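Local coordinates for protein pullulanase (Bacillus acidopullulyticus, PDB 2WAN) that hydrolyses the alpha-1,6-glucosidic linkages of pullulan and probably of branched starch, acting as a debranching glycoside hydrolase, at residues E780-R784 with F810-F814. Residue numbers count along the deposited sequence, not the author numbering.
Sequences EEMLR and FKDVF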
loop_
_atom_site.group_PDB
_atom_site.type_symbol
_atom_site.label_atom_id
_atom_site.label_comp_id
_atom_site.label_asym_id
_atom_site.label_seq_id
_atom_site.Cartn_x
_atom_site.Cartn_y
_atom_site.Cartn_z
ATOM N N GLU A 780 -4.225 8.135 21.927
ATOM C CA GLU A 780 -5.469 8.932 21.888
ATOM C C GLU A 780 -6.282 8.774 23.184
ATOM O O GLU A 780 -7.018 9.694 23.576
ATOM C CB GLU A 780 -6.330 8.586 20.660
ATOM C CG GLU A 780 -5.699 8.863 19.285
ATOM C CD GLU A 780 -5.341 10.324 19.029
ATOM O OE1 GLU A 780 -4.472 10.901 19.727
ATOM O OE2 GLU A 780 -5.914 10.871 18.075
ATOM N N GLU A 781 -6.124 7.623 23.846
ATOM C CA GLU A 781 -6.808 7.305 25.113
ATOM C C GLU A 781 -6.317 8.181 26.276
ATOM O O GLU A 781 -6.939 8.195 27.328
ATOM C CB GLU A 781 -6.643 5.812 25.447
ATOM C CG GLU A 781 -5.229 5.419 25.908
ATOM C CD GLU A 781 -4.173 5.270 24.799
ATOM O OE1 GLU A 781 -4.456 5.453 23.587
ATOM O OE2 GLU A 781 -3.035 4.921 25.171
ATOM N N MET A 782 -5.209 8.906 26.076
ATOM C CA MET A 782 -4.753 9.885 27.060
ATOM C C MET A 782 -4.576 11.290 26.472
ATOM O O MET A 782 -3.787 12.100 26.993
ATOM C CB MET A 782 -3.469 9.397 27.748
ATOM C CG MET A 782 -2.275 9.165 26.794
ATOM S SD MET A 782 -0.856 8.565 27.749
ATOM C CE MET A 782 0.277 8.177 26.423
ATOM N N LEU A 783 -5.306 11.562 25.384
ATOM C CA LEU A 783 -5.341 12.876 24.716
ATOM C C LEU A 783 -3.929 13.327 24.368
ATOM O O LEU A 783 -3.538 14.469 24.623
ATOM C CB LEU A 783 -6.091 13.925 25.560
ATOM C CG LEU A 783 -7.475 13.515 26.122
ATOM C CD1 LEU A 783 -8.107 14.711 26.897
ATOM C CD2 LEU A 783 -8.453 13.015 25.010
ATOM N N ARG A 784 -3.150 12.404 23.810
ATOM C CA ARG A 784 -1.787 12.727 23.385
ATOM C C ARG A 784 -1.805 13.953 22.473
ATOM O O ARG A 784 -2.712 14.115 21.658
ATOM C CB ARG A 784 -1.157 11.521 22.683
ATOM C CG ARG A 784 0.170 11.790 21.983
ATOM C CD ARG A 784 0.857 10.458 21.738
ATOM N NE ARG A 784 1.960 10.503 20.779
ATOM C CZ ARG A 784 1.811 10.331 19.471
ATOM N NH1 ARG A 784 0.594 10.161 18.968
ATOM N NH2 ARG A 784 2.882 10.329 18.668
ATOM N N PHE A 810 -5.746 12.370 32.469
ATOM C CA PHE A 810 -6.983 12.028 31.783
ATOM C C PHE A 810 -7.379 10.577 31.984
ATOM O O PHE A 810 -7.833 9.915 31.057
ATOM C CB PHE A 810 -6.898 12.410 30.299
ATOM C CG PHE A 810 -6.680 13.905 30.081
ATOM C CD1 PHE A 810 -7.692 14.812 30.381
ATOM C CD2 PHE A 810 -5.451 14.389 29.630
ATOM C CE1 PHE A 810 -7.498 16.198 30.202
ATOM C CE2 PHE A 810 -5.230 15.772 29.454
ATOM C CZ PHE A 810 -6.256 16.674 29.744
ATOM N N LYS A 811 -7.228 10.108 33.221
ATOM C CA LYS A 811 -7.536 8.723 33.553
ATOM C C LYS A 811 -8.997 8.374 33.256
ATOM O O LYS A 811 -9.290 7.254 32.853
ATOM C CB LYS A 811 -7.185 8.413 35.012
ATOM C CG LYS A 811 -7.220 6.913 35.354
ATOM C CD LYS A 811 -6.124 6.152 34.590
ATOM C CE LYS A 811 -6.349 4.663 34.565
ATOM N NZ LYS A 811 -6.738 4.073 35.851
ATOM N N ASP A 812 -9.917 9.323 33.444
ATOM C CA ASP A 812 -11.319 9.047 33.102
ATOM C C ASP A 812 -11.476 8.764 31.597
ATOM O O ASP A 812 -12.243 7.880 31.200
ATOM C CB ASP A 812 -12.230 10.231 33.497
ATOM C CG ASP A 812 -12.502 10.300 34.976
ATOM O OD1 ASP A 812 -12.266 9.303 35.686
ATOM O OD2 ASP A 812 -12.958 11.390 35.431
ATOM N N VAL A 813 -10.756 9.514 30.758
ATOM C CA VAL A 813 -10.767 9.265 29.316
ATOM C C VAL A 813 -10.183 7.882 29.011
ATOM O O VAL A 813 -10.784 7.091 28.280
ATOM C CB VAL A 813 -9.951 10.305 28.547
ATOM C CG1 VAL A 813 -9.949 9.959 27.036
ATOM C CG2 VAL A 813 -10.525 11.717 28.817
ATOM N N PHE A 814 -9.041 7.575 29.616
ATOM C CA PHE A 814 -8.440 6.241 29.462
ATOM C C PHE A 814 -9.438 5.137 29.849
ATOM O O PHE A 814 -9.598 4.139 29.120
ATOM C CB PHE A 814 -7.147 6.137 30.300
ATOM C CG PHE A 814 -6.443 4.820 30.161
ATOM C CD1 PHE A 814 -6.874 3.694 30.869
ATOM C CD2 PHE A 814 -5.362 4.701 29.297
ATOM C CE1 PHE A 814 -6.229 2.453 30.720
ATOM C CE2 PHE A 814 -4.699 3.468 29.161
ATOM C CZ PHE A 814 -5.154 2.345 29.879
#
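How a (beta/alpha)8 barrel packs the loop leaving its last strand against a later helix is well illustrated here. Residues 780-784 follow strand 773-777 of the catalytic barrel, and residues 810-814 span the N-cap and first turn of helix 811-826, with Phe810 at the N-cap position. In Leu783, an m,t rotamer lays CD1 over one face of the Phe810 ring, a CH-pi contact 3.5 Å from the centroid, while Leu783 CD2 lies 4.0 Å from Val813 CG1. Glu781, in the p rotamer, applies its aliphatic part to Phe814, and its carboxylate reaches Tyr436 through OE2 and Gly779 N through OE1. Phe814, chi1 t, also lies against helix 474-481 and makes a cation-pi contact with Lys807. The end of Met782 leads away from residues 810-814. The backbones approach without bonding: Glu781 O is 3.2 Å from Phe814 N at a poor angle, and that amide instead donates to Phe810 O at 3.0 Å.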